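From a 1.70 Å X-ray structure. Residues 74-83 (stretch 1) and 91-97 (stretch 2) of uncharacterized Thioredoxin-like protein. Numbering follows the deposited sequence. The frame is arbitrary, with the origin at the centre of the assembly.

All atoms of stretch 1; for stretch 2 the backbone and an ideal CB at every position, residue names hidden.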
# COMPACT_ATOMS: atom_id res chain seq x y z
N ILE A 74 -2.96 -3.70 0.46
CA ILE A 74 -3.92 -2.88 1.21
C ILE A 74 -5.24 -2.96 0.47
O ILE A 74 -5.39 -2.32 -0.57
CB ILE A 74 -3.49 -1.40 1.34
CG1 ILE A 74 -2.17 -1.30 2.09
CG2 ILE A 74 -4.61 -0.60 2.08
CD1 ILE A 74 -1.52 0.12 2.09
N ASP A 75 -6.19 -3.73 0.99
CA ASP A 75 -7.49 -3.84 0.35
C ASP A 75 -8.34 -2.77 0.99
O ASP A 75 -8.64 -2.84 2.19
CB ASP A 75 -8.10 -5.24 0.59
CG ASP A 75 -9.42 -5.46 -0.16
OD1 ASP A 75 -10.10 -4.47 -0.51
OD2 ASP A 75 -9.77 -6.64 -0.40
N PHE A 76 -8.71 -1.75 0.20
CA PHE A 76 -9.49 -0.65 0.74
C PHE A 76 -10.96 -0.76 0.36
O PHE A 76 -11.74 0.18 0.60
CB PHE A 76 -8.87 0.73 0.35
CG PHE A 76 -8.96 1.08 -1.12
CD1 PHE A 76 -10.03 1.83 -1.63
CD2 PHE A 76 -7.92 0.74 -1.98
CE1 PHE A 76 -10.08 2.21 -2.97
CE2 PHE A 76 -7.95 1.11 -3.33
CZ PHE A 76 -9.04 1.86 -3.82
N TRP A 77 -11.35 -1.90 -0.23
CA TRP A 77 -12.73 -2.05 -0.67
C TRP A 77 -13.58 -2.55 0.50
O TRP A 77 -14.06 -3.69 0.53
CB TRP A 77 -12.81 -2.95 -1.92
CG TRP A 77 -14.09 -2.72 -2.68
CD1 TRP A 77 -15.21 -3.49 -2.64
CD2 TRP A 77 -14.38 -1.61 -3.52
NE1 TRP A 77 -16.18 -2.95 -3.45
CE2 TRP A 77 -15.70 -1.79 -4.00
CE3 TRP A 77 -13.65 -0.50 -3.96
CZ2 TRP A 77 -16.31 -0.89 -4.87
CZ3 TRP A 77 -14.26 0.41 -4.83
CH2 TRP A 77 -15.58 0.20 -5.27
N THR A 78 -13.74 -1.67 1.49
CA THR A 78 -14.41 -2.00 2.74
C THR A 78 -15.64 -1.12 2.94
O THR A 78 -15.75 -0.05 2.33
CB THR A 78 -13.48 -1.71 3.95
OG1 THR A 78 -13.13 -0.31 3.96
CG2 THR A 78 -12.21 -2.55 3.88
N ALA A 79 -16.56 -1.57 3.80
CA ALA A 79 -17.79 -0.81 4.02
C ALA A 79 -17.50 0.63 4.42
O ALA A 79 -18.16 1.56 3.95
CB ALA A 79 -18.66 -1.50 5.07
N GLU A 80 -16.51 0.82 5.29
CA GLU A 80 -16.20 2.15 5.81
C GLU A 80 -15.66 3.05 4.70
O GLU A 80 -16.05 4.23 4.59
CB GLU A 80 -15.18 2.05 6.96
CG GLU A 80 -15.72 1.46 8.25
CD GLU A 80 -15.87 -0.08 8.23
OE1 GLU A 80 -15.29 -0.78 7.35
OE2 GLU A 80 -16.60 -0.59 9.11
N ALA A 81 -14.75 2.52 3.89
CA ALA A 81 -14.16 3.30 2.80
C ALA A 81 -15.22 3.65 1.75
O ALA A 81 -15.26 4.78 1.27
CB ALA A 81 -12.99 2.53 2.17
N LEU A 82 -16.07 2.67 1.41
CA LEU A 82 -17.08 2.86 0.37
C LEU A 82 -18.09 3.92 0.78
O LEU A 82 -18.50 4.75 -0.04
CB LEU A 82 -17.80 1.53 0.05
CG LEU A 82 -16.90 0.41 -0.49
CD1 LEU A 82 -17.72 -0.80 -1.05
CD2 LEU A 82 -15.88 0.91 -1.51
N LYS A 83 -18.49 3.89 2.05
CA LYS A 83 -19.39 4.91 2.60
C LYS A 83 -18.79 6.31 2.50
O LYS A 83 -19.47 7.25 2.06
CB LYS A 83 -19.78 4.60 4.04
CG LYS A 83 -20.76 5.63 4.63
CD LYS A 83 -21.08 5.35 6.08
CE LYS A 83 -22.08 6.38 6.59
NZ LYS A 83 -22.38 6.18 8.03
N UNK A 91 -24.36 0.09 -8.12
CA UNK A 91 -23.51 0.15 -9.31
C UNK A 91 -22.07 -0.30 -9.09
O UNK A 91 -21.29 -0.43 -10.04
CB UNK A 91 -23.50 1.58 -9.85
N UNK A 92 -21.73 -0.50 -7.82
CA UNK A 92 -20.39 -0.96 -7.44
C UNK A 92 -20.48 -2.26 -6.67
O UNK A 92 -21.46 -2.51 -5.98
CB UNK A 92 -19.67 0.10 -6.61
N UNK A 93 -19.43 -3.08 -6.74
CA UNK A 93 -19.41 -4.31 -5.95
C UNK A 93 -19.54 -4.05 -4.44
O UNK A 93 -19.12 -2.98 -3.95
CB UNK A 93 -18.12 -5.08 -6.23
N UNK A 94 -20.11 -5.01 -3.70
CA UNK A 94 -20.19 -4.85 -2.25
C UNK A 94 -18.77 -4.89 -1.69
O UNK A 94 -17.83 -5.19 -2.45
CB UNK A 94 -21.06 -5.93 -1.62
N UNK A 95 -18.62 -4.58 -0.40
CA UNK A 95 -17.30 -4.69 0.21
C UNK A 95 -16.70 -6.08 0.08
O UNK A 95 -17.42 -7.09 0.12
CB UNK A 95 -17.38 -4.31 1.69
N UNK A 96 -15.39 -6.12 -0.07
CA UNK A 96 -14.65 -7.37 -0.01
C UNK A 96 -14.70 -7.91 1.41
O UNK A 96 -14.49 -7.18 2.38
CB UNK A 96 -13.20 -7.18 -0.47
N UNK A 97 -14.93 -9.21 1.54
CA UNK A 97 -14.79 -9.87 2.83
C UNK A 97 -13.31 -10.20 3.03
O UNK A 97 -12.57 -10.33 2.04
CB UNK A 97 -15.66 -11.13 2.91

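Position 91 lies beyond the reach of stretch 1. Nothing of that stretch comes within 5.5 Å of the ideal CB, and phi/psi of -72/-9 is open to almost any residue. The deposited residue is G91, which makes no contact with stretch 1.

At position 92 the backbone is extended, with phi/psi of -122/152. CA-to-CB points toward stretch 1, and the ideal CB sits 3.9 Å from W77 CZ2, at the edge of the indole. An apolar or aromatic side chain would suit this carbon edge. The residue is Y92. Its CB packs against the indole edge. With chi1 in the m well, the ring leads away from the indole, and Y92 OH ends 7.2 Å from W77 CH2, its nearest atom of stretch 1.

Position 93 has phi of -59 and psi of 151, values that suit proline but do not demand it. CA-to-CB points sideways, and the ideal CB is 4.0 Å from W77 NE1. W77 NE1 donates to the carbonyl O of 93 at 3.0 Å, with an angle of 148°. Since any residue supplies that carbonyl, the side chain need only be compact or apolar. It is P93. Its ring lies beside the indole, with P93 CD 4.0 Å from W77 CZ2.

At position 94, CA-to-CB points away, and no atom of stretch 1 is near the ideal CB. Phi of -67 permits proline among many others. The carbonyl matters more than the side chain, because W77 NE1 also makes a weak bond to O of 94, at 3.0 Å and 121°. One indole N-H is thus shared between two successive carbonyls. The residue is P94, whose ring makes little contact with stretch 1.

Position 95 runs close to the start of the helix. Its CA is 4.7 Å from T78 CA, and its ideal CB is 3.6 Å from both A79 N and W77 O. CA-to-CB points sideways. A79 CB and L82 CD1 offer an apolar surface, so a small or medium apolar side chain would suit, and phi of -56 admits proline. The residue is P95. Its CG lies 4.0 Å from A79 CB and 4.2 Å from L82 CD1.

At position 96 the backbone N donates to W77 O at 2.8 Å, which rules out proline. CA-to-CB points toward stretch 1, and the ideal CB is 3.5 Å from D75 OD2. A donor such as asparagine, serine or a basic group would be the first guess beside this carboxylate; a protonated acid could also serve. The residue is D96. D96 OD2 comes within 2.5 Å of D75 OD2, so close that one acid group probably carries a proton. Meanwhile D75 OD1 accepts from W77 N at 2.9 Å.

At position 97, CA-to-CB points away into space free of stretch 1, so many residues would fit. T97 is an N-cap: its side chain caps a backbone N just past the stretch.

Stretch 2, residues 91-97: GYPPPDT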
# COMPACT_ATOMS: atom_id res chain seq x y z
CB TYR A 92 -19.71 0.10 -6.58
CG TYR A 92 -19.56 1.44 -7.28
CD1 TYR A 92 -18.50 1.67 -8.15
CD2 TYR A 92 -20.51 2.45 -7.11
CE1 TYR A 92 -18.36 2.88 -8.81
CE2 TYR A 92 -20.38 3.68 -7.77
CZ TYR A 92 -19.30 3.88 -8.62
OH TYR A 92 -19.14 5.07 -9.28
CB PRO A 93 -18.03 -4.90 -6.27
CG PRO A 93 -17.74 -4.40 -7.65
CD PRO A 93 -18.25 -2.98 -7.62
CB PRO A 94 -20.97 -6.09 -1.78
CG PRO A 94 -21.52 -6.71 -3.00
CD PRO A 94 -20.65 -6.31 -4.14
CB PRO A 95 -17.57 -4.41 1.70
CG PRO A 95 -18.86 -3.68 1.73
CD PRO A 95 -19.65 -4.19 0.57
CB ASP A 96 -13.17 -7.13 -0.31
CG ASP A 96 -12.85 -7.03 -1.80
OD1 ASP A 96 -13.74 -7.20 -2.67
OD2 ASP A 96 -11.64 -6.78 -2.09
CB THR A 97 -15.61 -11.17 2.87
OG1 THR A 97 -15.09 -12.08 1.89
CG2 THR A 97 -17.08 -10.89 2.55
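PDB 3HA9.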